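Local atomic coordinates of esterase Rv0045c (Mycobacterium tuberculosis, PDB entry 6WYN), a protein that hydrolyses carboxylic esters, preferring short, straight-chain alkyl esters with highest activity toward four-atom chains, and is likely involved in ester and lipid metabolism. Residues Trp122-Tyr128 with Arg249-Thr255; Leu62-Glu66 with Arg77-Ser81; Pro139-Glu143 with Ala168-Val172; Phe211-Leu215 with Leu230-Phe235. One frame throughout, in Å; residues are numbered along the deposited sequence.

Contact 1. Residues Trp122-Tyr128 with Arg249-Thr255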
loop_
_atom_site.group_PDB
_atom_site.type_symbol
_atom_site.label_atom_id
_atom_site.label_comp_id
_atom_site.label_asym_id
_atom_site.label_seq_id
_atom_site.Cartn_x
_atom_site.Cartn_y
_atom_site.Cartn_z
ATOM N N TRP A 122 -6.005 -14.517 -4.333
ATOM C CA TRP A 122 -4.868 -14.696 -5.270
ATOM C C TRP A 122 -5.393 -14.923 -6.690
ATOM O O TRP A 122 -6.612 -15.121 -6.908
ATOM C CB TRP A 122 -3.963 -15.827 -4.808
ATOM C CG TRP A 122 -3.163 -15.568 -3.582
ATOM C CD1 TRP A 122 -3.309 -14.552 -2.688
ATOM C CD2 TRP A 122 -2.083 -16.386 -3.099
ATOM N NE1 TRP A 122 -2.396 -14.689 -1.686
ATOM C CE2 TRP A 122 -1.613 -15.790 -1.918
ATOM C CE3 TRP A 122 -1.441 -17.536 -3.571
ATOM C CZ2 TRP A 122 -0.583 -16.339 -1.159
ATOM C CZ3 TRP A 122 -0.376 -18.044 -2.857
ATOM C CH2 TRP A 122 0.027 -17.474 -1.647
ATOM N N ARG A 123 -4.517 -14.763 -7.670
ATOM C CA ARG A 123 -4.820 -15.128 -9.084
ATOM C C ARG A 123 -3.827 -16.187 -9.530
ATOM O O ARG A 123 -2.651 -16.095 -9.148
ATOM C CB ARG A 123 -4.697 -13.939 -10.021
ATOM C CG ARG A 123 -5.474 -12.707 -9.602
ATOM C CD ARG A 123 -4.797 -11.578 -10.354
ATOM N NE ARG A 123 -4.778 -11.909 -11.780
ATOM C CZ ARG A 123 -5.772 -11.652 -12.617
ATOM N NH1 ARG A 123 -5.655 -12.015 -13.890
ATOM N NH2 ARG A 123 -6.860 -11.040 -12.182
ATOM N N GLU A 124 -4.273 -17.227 -10.233
ATOM C CA GLU A 124 -3.342 -18.367 -10.530
ATOM C C GLU A 124 -2.291 -17.879 -11.552
ATOM O O GLU A 124 -1.177 -18.452 -11.581
ATOM C CB GLU A 124 -4.097 -19.633 -10.975
ATOM C CG GLU A 124 -4.934 -20.304 -9.868
ATOM C CD GLU A 124 -4.185 -21.093 -8.790
ATOM O OE1 GLU A 124 -3.097 -20.652 -8.387
ATOM O OE2 GLU A 124 -4.702 -22.144 -8.327
ATOM N N ASP A 125 -2.628 -16.820 -12.311
ATOM C CA ASP A 125 -1.755 -16.200 -13.364
ATOM C C ASP A 125 -0.767 -15.194 -12.777
ATOM O O ASP A 125 -0.306 -14.350 -13.554
ATOM C CB ASP A 125 -2.620 -15.504 -14.406
ATOM C CG ASP A 125 -3.374 -14.264 -13.992
ATOM O OD1 ASP A 125 -3.176 -13.775 -12.877
ATOM O OD2 ASP A 125 -4.136 -13.791 -14.824
ATOM N N GLY A 126 -0.611 -15.173 -11.474
ATOM C CA GLY A 126 0.300 -14.352 -10.637
ATOM C C GLY A 126 0.423 -12.872 -11.014
ATOM O O GLY A 126 1.522 -12.285 -10.715
ATOM N N ASN A 127 -0.634 -12.268 -11.564
ATOM C CA ASN A 127 -0.591 -10.924 -12.175
ATOM C C ASN A 127 -1.365 -9.824 -11.406
ATOM O O ASN A 127 -2.571 -9.579 -11.608
ATOM C CB ASN A 127 -1.089 -10.937 -13.626
ATOM C CG ASN A 127 -0.587 -9.707 -14.365
ATOM O OD1 ASN A 127 -0.844 -8.607 -13.882
ATOM N ND2 ASN A 127 0.143 -9.865 -15.478
ATOM N N TYR A 128 -0.594 -8.957 -10.778
ATOM C CA TYR A 128 -1.126 -7.886 -9.920
ATOM C C TYR A 128 -0.740 -6.536 -10.523
ATOM O O TYR A 128 -0.271 -5.651 -9.782
ATOM C CB TYR A 128 -0.617 -8.233 -8.532
ATOM C CG TYR A 128 -0.976 -9.639 -8.147
ATOM C CD1 TYR A 128 -2.296 -10.006 -8.039
ATOM C CD2 TYR A 128 -0.011 -10.604 -7.891
ATOM C CE1 TYR A 128 -2.662 -11.293 -7.673
ATOM C CE2 TYR A 128 -0.361 -11.891 -7.494
ATOM C CZ TYR A 128 -1.703 -12.236 -7.397
ATOM O OH TYR A 128 -2.119 -13.503 -7.077
ATOM N N ARG A 249 1.171 -14.086 3.617
ATOM C CA ARG A 249 -0.213 -13.874 3.129
ATOM C C ARG A 249 -0.151 -13.462 1.660
ATOM O O ARG A 249 -1.162 -13.685 0.927
ATOM C CB ARG A 249 -0.953 -12.855 4.006
ATOM C CG ARG A 249 -1.495 -13.399 5.314
ATOM C CD ARG A 249 -2.525 -12.439 5.939
ATOM N NE ARG A 249 -2.792 -12.872 7.280
ATOM C CZ ARG A 249 -3.664 -13.812 7.616
ATOM N NH1 ARG A 249 -4.385 -14.422 6.687
ATOM N NH2 ARG A 249 -3.782 -14.143 8.881
ATOM N N TYR A 250 0.951 -12.871 1.188
ATOM C CA TYR A 250 0.965 -12.367 -0.204
ATOM C C TYR A 250 1.497 -13.447 -1.158
ATOM O O TYR A 250 2.293 -14.289 -0.785
ATOM C CB TYR A 250 1.830 -11.116 -0.396
ATOM C CG TYR A 250 3.262 -11.240 0.059
ATOM C CD1 TYR A 250 4.265 -11.732 -0.777
ATOM C CD2 TYR A 250 3.605 -10.897 1.350
ATOM C CE1 TYR A 250 5.588 -11.822 -0.343
ATOM C CE2 TYR A 250 4.913 -10.974 1.803
ATOM C CZ TYR A 250 5.910 -11.419 0.945
ATOM O OH TYR A 250 7.172 -11.505 1.446
ATOM N N ASP A 251 1.048 -13.356 -2.389
ATOM C CA ASP A 251 1.439 -14.229 -3.510
ATOM C C ASP A 251 2.713 -13.601 -4.052
ATOM O O ASP A 251 2.700 -12.335 -4.302
ATOM C CB ASP A 251 0.338 -14.265 -4.572
ATOM C CG ASP A 251 0.527 -15.304 -5.690
ATOM O OD1 ASP A 251 1.414 -16.128 -5.578
ATOM O OD2 ASP A 251 -0.167 -15.202 -6.682
ATOM N N ALA A 252 3.784 -14.393 -4.171
ATOM C CA ALA A 252 4.898 -14.015 -5.073
ATOM C C ALA A 252 4.232 -13.282 -6.251
ATOM O O ALA A 252 3.168 -13.700 -6.614
ATOM C CB ALA A 252 5.690 -15.244 -5.499
ATOM N N ILE A 253 4.715 -12.108 -6.631
ATOM C CA ILE A 253 4.287 -11.407 -7.876
ATOM C C ILE A 253 5.250 -11.933 -8.940
ATOM O O ILE A 253 6.486 -11.548 -8.915
ATOM C CB ILE A 253 4.359 -9.878 -7.749
ATOM C CG1 ILE A 253 3.758 -9.366 -6.431
ATOM C CG2 ILE A 253 3.711 -9.216 -8.953
ATOM C CD1 ILE A 253 3.854 -7.849 -6.257
ATOM N N ARG A 254 4.718 -12.794 -9.787
ATOM C CA ARG A 254 5.502 -13.254 -10.939
ATOM C C ARG A 254 5.595 -12.073 -11.895
ATOM O O ARG A 254 6.622 -12.005 -12.582
ATOM C CB ARG A 254 4.727 -14.353 -11.679
ATOM C CG ARG A 254 5.571 -15.140 -12.673
ATOM C CD ARG A 254 4.860 -16.176 -13.521
ATOM N NE ARG A 254 4.075 -15.578 -14.587
ATOM C CZ ARG A 254 2.764 -15.444 -14.519
ATOM N NH1 ARG A 254 2.087 -14.885 -15.505
ATOM N NH2 ARG A 254 2.138 -15.885 -13.447
ATOM N N THR A 255 4.627 -11.132 -11.838
ATOM C CA THR A 255 4.576 -10.107 -12.934
ATOM C C THR A 255 3.820 -8.791 -12.595
ATOM O O THR A 255 2.795 -8.954 -11.916
ATOM C CB THR A 255 3.927 -10.802 -14.125
ATOM O OG1 THR A 255 4.469 -10.152 -15.243
ATOM C CG2 THR A 255 2.439 -10.656 -14.128
#
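The indole of W122 lies over the side chain of D251, with D251 CB 3.6 Å from the centroid of the five-membered ring in a CH-pi contact. The carboxylate is stacked almost parallel to the indole, the planes 6° apart. This joins two loops of the alpha/beta-hydrolase fold, one leading into helix 130-144 and the other into helix 260-268. A broad ring with a single N-H suits position 122, because the indole also binds backbone: NE1 donates to R249 O at 3.1 Å, with the oxygen in the ring plane. Turned away from the main-chain N (chi1 -171°), the carboxylate of D251 reaches both the W122 face and the Y128 hydroxyl. Y128 OH donates to the anti lone pair of D251 OD2 at 2.6 Å, and the tyrosine ring is turned 76° from the carboxylate. The same hydroxyl accepts from R123 N, so two bonds fix it.

R123-G126 is a type I turn, and D125 OD1 accepts from N127 N in an Asx turn while R123 grips the carboxylate side-on. G126 adopts positive phi, easy for glycine. Its carbonyl receives weak bonds from R254 N and T255 N. I253, whose CG2 lies 4.1 Å from Y128 CD2, also comes near G91, a substrate-selectivity site. At the outer end R254 NH1 makes a weak bond to D125 O, 3.1 Å long.

Contact 2. Residues Leu62-Glu66 with Arg77-Ser81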
loop_
_atom_site.group_PDB
_atom_site.type_symbol
_atom_site.label_atom_id
_atom_site.label_comp_id
_atom_site.label_asym_id
_atom_site.label_seq_id
_atom_site.Cartn_x
_atom_site.Cartn_y
_atom_site.Cartn_z
ATOM N N LEU A 62 -9.289 3.923 20.833
ATOM C CA LEU A 62 -9.021 3.461 19.451
ATOM C C LEU A 62 -10.258 3.681 18.591
ATOM O O LEU A 62 -11.386 3.657 19.087
ATOM C CB LEU A 62 -8.562 2.009 19.551
ATOM C CG LEU A 62 -7.238 1.839 20.298
ATOM C CD1 LEU A 62 -6.986 0.385 20.649
ATOM C CD2 LEU A 62 -6.085 2.395 19.463
ATOM N N PRO A 63 -10.104 3.982 17.283
ATOM C CA PRO A 63 -11.249 4.068 16.380
ATOM C C PRO A 63 -11.866 2.674 16.139
ATOM O O PRO A 63 -11.259 1.655 16.453
ATOM C CB PRO A 63 -10.638 4.608 15.085
ATOM C CG PRO A 63 -9.267 4.024 15.111
ATOM C CD PRO A 63 -8.821 4.098 16.557
ATOM N N GLU A 64 -13.119 2.664 15.679
ATOM C CA GLU A 64 -13.831 1.422 15.260
ATOM C C GLU A 64 -13.170 0.931 13.963
ATOM O O GLU A 64 -12.858 1.772 13.117
ATOM C CB GLU A 64 -15.297 1.697 14.928
ATOM C CG GLU A 64 -16.190 1.942 16.121
ATOM C CD GLU A 64 -17.598 2.324 15.667
ATOM O OE1 GLU A 64 -17.748 2.899 14.529
ATOM O OE2 GLU A 64 -18.553 2.001 16.414
ATOM N N VAL A 65 -12.992 -0.365 13.818
ATOM C CA VAL A 65 -12.480 -0.929 12.545
ATOM C C VAL A 65 -13.075 -2.330 12.382
ATOM O O VAL A 65 -13.214 -3.039 13.372
ATOM C CB VAL A 65 -10.934 -0.877 12.488
ATOM C CG1 VAL A 65 -10.292 -1.544 13.700
ATOM C CG2 VAL A 65 -10.375 -1.493 11.187
ATOM N N GLU A 66 -13.363 -2.729 11.143
ATOM C CA GLU A 66 -13.784 -4.107 10.845
ATOM C C GLU A 66 -13.297 -4.454 9.445
ATOM O O GLU A 66 -13.064 -3.530 8.634
ATOM C CB GLU A 66 -15.310 -4.235 10.999
ATOM C CG GLU A 66 -16.113 -3.348 10.087
ATOM C CD GLU A 66 -17.630 -3.484 10.259
ATOM O OE1 GLU A 66 -18.065 -4.031 11.281
ATOM O OE2 GLU A 66 -18.367 -3.070 9.379
ATOM N N ARG A 77 -12.207 -1.320 7.096
ATOM C CA ARG A 77 -13.054 -0.108 7.108
ATOM C C ARG A 77 -12.955 0.496 8.503
ATOM O O ARG A 77 -13.362 -0.178 9.492
ATOM C CB ARG A 77 -14.504 -0.405 6.703
ATOM C CG ARG A 77 -15.360 0.841 6.547
ATOM C CD ARG A 77 -16.664 0.587 5.817
ATOM N NE ARG A 77 -17.468 -0.327 6.627
ATOM C CZ ARG A 77 -18.493 -1.042 6.170
ATOM N NH1 ARG A 77 -19.113 -1.881 6.986
ATOM N NH2 ARG A 77 -18.895 -0.892 4.929
ATOM N N TRP A 78 -12.437 1.725 8.555
ATOM C CA TRP A 78 -12.138 2.473 9.803
ATOM C C TRP A 78 -13.167 3.570 10.005
ATOM O O TRP A 78 -13.451 4.286 9.016
ATOM C CB TRP A 78 -10.756 3.108 9.704
ATOM C CG TRP A 78 -9.638 2.129 9.562
ATOM C CD1 TRP A 78 -9.173 1.499 8.428
ATOM C CD2 TRP A 78 -8.806 1.712 10.638
ATOM N NE1 TRP A 78 -8.093 0.722 8.743
ATOM C CE2 TRP A 78 -7.832 0.854 10.087
ATOM C CE3 TRP A 78 -8.774 2.030 11.999
ATOM C CZ2 TRP A 78 -6.849 0.272 10.882
ATOM C CZ3 TRP A 78 -7.784 1.472 12.770
ATOM C CH2 TRP A 78 -6.831 0.613 12.220
ATOM N N GLY A 79 -13.656 3.696 11.246
ATOM C CA GLY A 79 -14.471 4.847 11.656
ATOM C C GLY A 79 -15.900 4.785 11.152
ATOM O O GLY A 79 -16.486 5.880 11.021
ATOM N N GLY A 80 -16.449 3.611 10.825
ATOM C CA GLY A 80 -17.825 3.522 10.262
ATOM C C GLY A 80 -17.920 3.312 8.742
ATOM O O GLY A 80 -16.900 3.078 8.071
ATOM N N SER A 81 -19.109 3.481 8.176
ATOM C CA SER A 81 -19.426 3.049 6.791
ATOM C C SER A 81 -19.288 4.172 5.745
ATOM O O SER A 81 -19.634 3.823 4.590
ATOM C CB SER A 81 -20.799 2.453 6.736
ATOM O OG SER A 81 -21.742 3.467 7.017
HETATM O O HOH W 1 -17.644 -0.047 9.416
#
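V65 and W78 form an antiparallel non-hydrogen-bonded pair, with E66 and R77 the hydrogen-bonded pair beside it, where strands 65-70 and 73-78 make a beta hairpin at the edge of the central sheet. Between E66 and R77 each backbone N donates to the other's O. Beyond V65 and W78, G79 N donates to E64 O at 2.8 Å, extending the pairing to the open end of the hairpin. G79 and G80 both have positive phi, backbone angles that glycine takes easily.

V65 and W78 share one face of the hairpin. V65 CG2, set anti to the backbone N while CG1 fits between N and the carbonyl carbon (chi1 54°), lies over the indole, 3.7 Å from the centroid of its six-membered ring: a CH-pi contact in which the compact branch fits over the ring. P63 reaches the indole from another direction, its CG in the ring plane and 3.7 Å from W78 CE3. L49 of helix 49-55 and I102 and V103 of helix 99-105 also touch the tryptophan, placing this large apolar ring between the hairpin and two helices.

E66 and R77 occupy the other face and point the same way. Long, charged chains suit this more solvent-accessible side; R77, bent at chi3 (64°), brings NH1 to E66 OE2 for a salt bridge of 2.8 Å. The oxygen lies in the guanidinium plane, although the carboxylate is turned 37° from it. A water accepts from R77 NE at 2.8 Å and donates weakly to E66 OE2 at 3.1 Å.

Contact 3. Residues Pro139-Glu143 with Ala168-Val172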
loop_
_atom_site.group_PDB
_atom_site.type_symbol
_atom_site.label_atom_id
_atom_site.label_comp_id
_atom_site.label_asym_id
_atom_site.label_seq_id
_atom_site.Cartn_x
_atom_site.Cartn_y
_atom_site.Cartn_z
ATOM N N PRO A 139 -15.445 -1.331 -8.990
ATOM C CA PRO A 139 -16.837 -1.572 -8.580
ATOM C C PRO A 139 -16.952 -1.758 -7.050
ATOM O O PRO A 139 -17.893 -1.357 -6.440
ATOM C CB PRO A 139 -17.241 -2.885 -9.299
ATOM C CG PRO A 139 -16.074 -3.303 -10.138
ATOM C CD PRO A 139 -14.889 -2.400 -9.814
ATOM N N VAL A 140 -15.935 -2.334 -6.431
ATOM C CA VAL A 140 -15.927 -2.513 -4.949
ATOM C C VAL A 140 -15.862 -1.143 -4.272
ATOM O O VAL A 140 -16.621 -0.888 -3.335
ATOM C CB VAL A 140 -14.769 -3.425 -4.545
ATOM C CG1 VAL A 140 -14.622 -3.537 -3.005
ATOM C CG2 VAL A 140 -14.953 -4.807 -5.177
ATOM N N LEU A 141 -14.970 -0.271 -4.749
ATOM C CA LEU A 141 -14.831 1.093 -4.193
ATOM C C LEU A 141 -16.110 1.884 -4.428
ATOM O O LEU A 141 -16.476 2.642 -3.542
ATOM C CB LEU A 141 -13.607 1.780 -4.811
ATOM C CG LEU A 141 -12.283 1.065 -4.550
ATOM C CD1 LEU A 141 -11.112 1.747 -5.249
ATOM C CD2 LEU A 141 -12.009 0.973 -3.056
ATOM N N ARG A 142 -16.766 1.730 -5.573
ATOM C CA ARG A 142 -18.080 2.368 -5.825
ATOM C C ARG A 142 -19.066 1.919 -4.757
ATOM O O ARG A 142 -19.858 2.732 -4.352
ATOM C CB ARG A 142 -18.727 1.962 -7.150
ATOM C CG ARG A 142 -18.001 2.439 -8.389
ATOM C CD ARG A 142 -18.921 2.734 -9.578
ATOM N NE ARG A 142 -18.035 3.359 -10.546
ATOM C CZ ARG A 142 -17.902 4.668 -10.727
ATOM N NH1 ARG A 142 -18.677 5.523 -10.085
ATOM N NH2 ARG A 142 -17.021 5.123 -11.603
ATOM N N GLU A 143 -19.017 0.664 -4.340
ATOM C CA GLU A 143 -19.929 0.115 -3.300
ATOM C C GLU A 143 -19.455 0.595 -1.913
ATOM O O GLU A 143 -20.269 1.109 -1.190
ATOM C CB GLU A 143 -19.977 -1.420 -3.406
ATOM C CG GLU A 143 -20.663 -2.143 -2.235
ATOM C CD GLU A 143 -20.603 -3.689 -2.162
ATOM O OE1 GLU A 143 -20.969 -4.266 -1.054
ATOM O OE2 GLU A 143 -20.186 -4.344 -3.182
ATOM N N ALA A 168 -12.173 5.860 -13.437
ATOM C CA ALA A 168 -13.291 6.269 -12.561
ATOM C C ALA A 168 -13.019 7.653 -11.978
ATOM O O ALA A 168 -12.887 7.804 -10.763
ATOM C CB ALA A 168 -13.502 5.239 -11.472
ATOM N N PRO A 169 -13.035 8.711 -12.814
ATOM C CA PRO A 169 -12.892 10.083 -12.320
ATOM C C PRO A 169 -13.857 10.461 -11.179
ATOM O O PRO A 169 -13.384 10.709 -10.090
ATOM C CB PRO A 169 -13.172 10.963 -13.547
ATOM C CG PRO A 169 -12.955 10.038 -14.741
ATOM C CD PRO A 169 -13.264 8.637 -14.263
ATOM N N ASP A 170 -15.172 10.476 -11.447
ATOM C CA ASP A 170 -16.252 10.890 -10.507
ATOM C C ASP A 170 -15.830 10.577 -9.068
ATOM O O ASP A 170 -16.018 11.450 -8.224
ATOM C CB ASP A 170 -17.583 10.218 -10.865
ATOM C CG ASP A 170 -17.478 8.715 -11.055
ATOM O OD1 ASP A 170 -16.832 8.289 -12.036
ATOM O OD2 ASP A 170 -18.016 7.983 -10.219
ATOM N N LEU A 171 -15.279 9.386 -8.826
ATOM C CA LEU A 171 -14.717 8.921 -7.529
ATOM C C LEU A 171 -13.579 9.857 -7.042
ATOM O O LEU A 171 -13.810 10.643 -6.094
ATOM C CB LEU A 171 -14.176 7.494 -7.725
ATOM C CG LEU A 171 -14.615 6.445 -6.696
ATOM C CD1 LEU A 171 -15.630 5.485 -7.314
ATOM C CD2 LEU A 171 -13.423 5.674 -6.124
ATOM N N VAL A 172 -12.391 9.755 -7.666
ATOM C CA VAL A 172 -11.050 10.234 -7.193
ATOM C C VAL A 172 -10.954 11.745 -7.389
ATOM O O VAL A 172 -10.811 12.168 -8.553
ATOM C CB VAL A 172 -9.906 9.563 -7.979
ATOM C CG1 VAL A 172 -8.534 10.002 -7.480
ATOM C CG2 VAL A 172 -10.013 8.046 -7.997
#
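R142 and D170 meet with their flat groups nearly coplanar, the guanidinium and carboxylate only 14° apart although the two side chains run at about a right angle to each other. The grip is end-on: R142 NH1 donates to D170 OD2 at 2.6 Å, and R142 NH2 donates to D170 OD1 at 3.2 Å with an almost straight N-H...O angle of 176°. Both oxygens use their syn lone pairs, the usual way for a carboxylate to receive both terminal nitrogens of an arginine. D170 is poorly ordered, however, so the fine geometry of this salt bridge deserves caution. Arginine suits the place because its long chain can leave the helix and cross to the loop; a bend at chi2 (-148°) directs the guanidinium there.

L171 lies across the arginine rather than in its plane. Its CD1 sits over one guanidinium face, offset toward the rim, and also packs 4.0 Å from R142 CG, so one methyl meets both the flat cation and the aliphatic stem. The other branch turns inward, where L171 CD2 approaches L141 CB at 4.1 Å. L141 continues the apolar layer against L110 and V112 of strand 109-112 and L164 of helix 156-167, a place suited to a branched aliphatic side chain. The small A168 lets its CB come within 3.5 Å of R142 NH2.

Charge at the surface and leucines beneath thus join helix 130-144 to the loop between helix 156-167 and strand 174-178. This is the layered packing of an alpha/beta hydrolase, with neighbouring helices and their connecting loops laid against the central sheet.

Contact 4. Residues Phe211-Leu215 with Leu230-Phe235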
loop_
_atom_site.group_PDB
_atom_site.type_symbol
_atom_site.label_atom_id
_atom_site.label_comp_id
_atom_site.label_asym_id
_atom_site.label_seq_id
_atom_site.Cartn_x
_atom_site.Cartn_y
_atom_site.Cartn_z
ATOM N N PHE A 211 7.490 -18.436 13.332
ATOM C CA PHE A 211 7.253 -16.985 13.189
ATOM C C PHE A 211 8.625 -16.293 13.164
ATOM O O PHE A 211 8.844 -15.511 12.239
ATOM C CB PHE A 211 6.339 -16.479 14.313
ATOM C CG PHE A 211 6.105 -14.992 14.286
ATOM C CD1 PHE A 211 5.119 -14.439 13.489
ATOM C CD2 PHE A 211 6.873 -14.142 15.060
ATOM C CE1 PHE A 211 4.915 -13.064 13.461
ATOM C CE2 PHE A 211 6.670 -12.769 15.033
ATOM C CZ PHE A 211 5.685 -12.234 14.240
ATOM N N GLN A 212 9.518 -16.626 14.113
ATOM C CA GLN A 212 10.834 -15.960 14.301
ATOM C C GLN A 212 11.626 -15.964 12.990
ATOM O O GLN A 212 12.239 -14.965 12.689
ATOM C CB GLN A 212 11.628 -16.624 15.426
ATOM C CG GLN A 212 12.961 -15.934 15.723
ATOM C CD GLN A 212 12.754 -14.514 16.188
ATOM O OE1 GLN A 212 11.908 -14.245 17.035
ATOM N NE2 GLN A 212 13.508 -13.581 15.626
ATOM N N ALA A 213 11.573 -17.038 12.210
ATOM C CA ALA A 213 12.292 -17.193 10.923
ATOM C C ALA A 213 11.799 -16.183 9.870
ATOM O O ALA A 213 12.594 -15.717 8.989
ATOM C CB ALA A 213 12.086 -18.603 10.423
ATOM N N MET A 214 10.512 -15.858 9.897
ATOM C CA MET A 214 9.992 -14.797 8.998
ATOM C C MET A 214 10.465 -13.438 9.523
ATOM O O MET A 214 10.939 -12.610 8.726
ATOM C CB MET A 214 8.467 -14.894 8.938
ATOM C CG MET A 214 8.014 -16.274 8.457
ATOM S SD MET A 214 6.236 -16.275 8.192
ATOM C CE MET A 214 6.168 -16.078 6.421
ATOM N N LEU A 215 10.428 -13.267 10.846
ATOM C CA LEU A 215 10.915 -12.050 11.526
ATOM C C LEU A 215 12.424 -11.860 11.260
ATOM O O LEU A 215 12.794 -10.732 10.960
ATOM C CB LEU A 215 10.560 -12.148 13.003
ATOM C CG LEU A 215 10.943 -10.928 13.828
ATOM C CD1 LEU A 215 10.376 -9.648 13.255
ATOM C CD2 LEU A 215 10.515 -11.108 15.262
ATOM N N LEU A 230 8.633 -4.105 13.392
ATOM C CA LEU A 230 8.837 -5.180 12.382
ATOM C C LEU A 230 7.976 -6.413 12.697
ATOM O O LEU A 230 7.393 -6.988 11.744
ATOM C CB LEU A 230 10.314 -5.563 12.307
ATOM C CG LEU A 230 11.263 -4.470 11.809
ATOM C CD1 LEU A 230 12.707 -4.993 11.762
ATOM C CD2 LEU A 230 10.833 -3.930 10.437
ATOM N N ARG A 231 7.938 -6.822 13.962
ATOM C CA ARG A 231 7.157 -7.993 14.459
ATOM C C ARG A 231 5.666 -7.778 14.121
ATOM O O ARG A 231 4.992 -8.722 13.693
ATOM C CB ARG A 231 7.409 -8.115 15.968
ATOM C CG ARG A 231 6.659 -9.242 16.657
ATOM C CD ARG A 231 6.984 -9.425 18.143
ATOM N NE ARG A 231 8.425 -9.589 18.383
ATOM C CZ ARG A 231 9.116 -10.749 18.359
ATOM N NH1 ARG A 231 8.507 -11.906 18.115
ATOM N NH2 ARG A 231 10.428 -10.740 18.591
ATOM N N ARG A 232 5.163 -6.565 14.367
ATOM C CA ARG A 232 3.734 -6.249 14.094
ATOM C C ARG A 232 3.479 -6.415 12.594
ATOM O O ARG A 232 2.446 -7.010 12.229
ATOM C CB ARG A 232 3.456 -4.812 14.542
ATOM C CG ARG A 232 2.033 -4.322 14.321
ATOM C CD ARG A 232 1.636 -3.350 15.416
ATOM N NE ARG A 232 1.980 -1.959 15.163
ATOM C CZ ARG A 232 3.046 -1.327 15.645
ATOM N NH1 ARG A 232 3.913 -1.968 16.412
ATOM N NH2 ARG A 232 3.248 -0.055 15.352
ATOM N N GLY A 233 4.400 -5.918 11.765
ATOM C CA GLY A 233 4.250 -6.008 10.305
ATOM C C GLY A 233 4.217 -7.452 9.843
ATOM O O GLY A 233 3.332 -7.816 8.996
ATOM N N VAL A 234 5.104 -8.281 10.386
ATOM C CA VAL A 234 5.169 -9.723 10.029
ATOM C C VAL A 234 3.894 -10.451 10.511
ATOM O O VAL A 234 3.342 -11.216 9.739
ATOM C CB VAL A 234 6.439 -10.385 10.579
ATOM C CG1 VAL A 234 6.411 -11.899 10.390
ATOM C CG2 VAL A 234 7.702 -9.805 9.944
ATOM N N PHE A 235 3.468 -10.248 11.752
ATOM C CA PHE A 235 2.174 -10.769 12.259
ATOM C C PHE A 235 1.030 -10.578 11.229
ATOM O O PHE A 235 0.368 -11.548 10.817
ATOM C CB PHE A 235 1.863 -10.051 13.559
ATOM C CG PHE A 235 0.506 -10.374 14.099
ATOM C CD1 PHE A 235 0.173 -11.684 14.407
ATOM C CD2 PHE A 235 -0.437 -9.376 14.268
ATOM C CE1 PHE A 235 -1.085 -11.987 14.908
ATOM C CE2 PHE A 235 -1.697 -9.682 14.762
ATOM C CZ PHE A 235 -2.011 -10.981 15.086
#
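The edge of the F211 ring meets the backbone of helix 230-235, with R231 O 3.6 Å from F211 CZ and F235 N 3.6 Å from F211 CE1. Helices 211-221 and 227-237 pack here in the insertion between strands 174-178 and 273-278, probably the cap domain of this alpha/beta hydrolase. V234 is at the middle: compact and branched, it packs CG1 3.6 Å from F211 CE1 and 3.9 Å from M214 CB. L215 spreads its two methyls, CD1 running over the backbone of R231 and packing 4.2 Å from L230 CB, while CD2 sits over one face of the R231 guanidinium, toward its edge, 3.4 Å from CZ. Arginine suits this exposed border because its flat cation can cover apolar groups while remaining accessible to water.

A chi1 of 177° swings the F211 ring across to the partner helix, and W246 meets it edge-to-face. Farther out, M214 also touches W246 and W248, while L230 and V234 both reach T218. The axes of the two short segments approach to 9.9 Å, their directions 117° apart. At the exposed side Q212 NE2 donates to D216 OD1.

Contact 2 comes first along the chain, joining the two strands at one edge of the central sheet. Contacts 3 and 4 follow in that order, both nested within the long loop that contact 1 closes. Contact 3 ties helix 130-144 to a loop beside the same sheet, its centre about 20 Å from that of contact 2. Contact 4 pairs two helices on the opposite side of the chain's centre from contact 3, about 34 Å away between centres. Contact 1 approaches contact 4 to about 5 Å at the nearest atoms. Contacts 2 and 3 thus belong to the sheet and its flank, contact 1 links loops near substrate-selectivity residue G91, and contact 4 probably belongs to the cap.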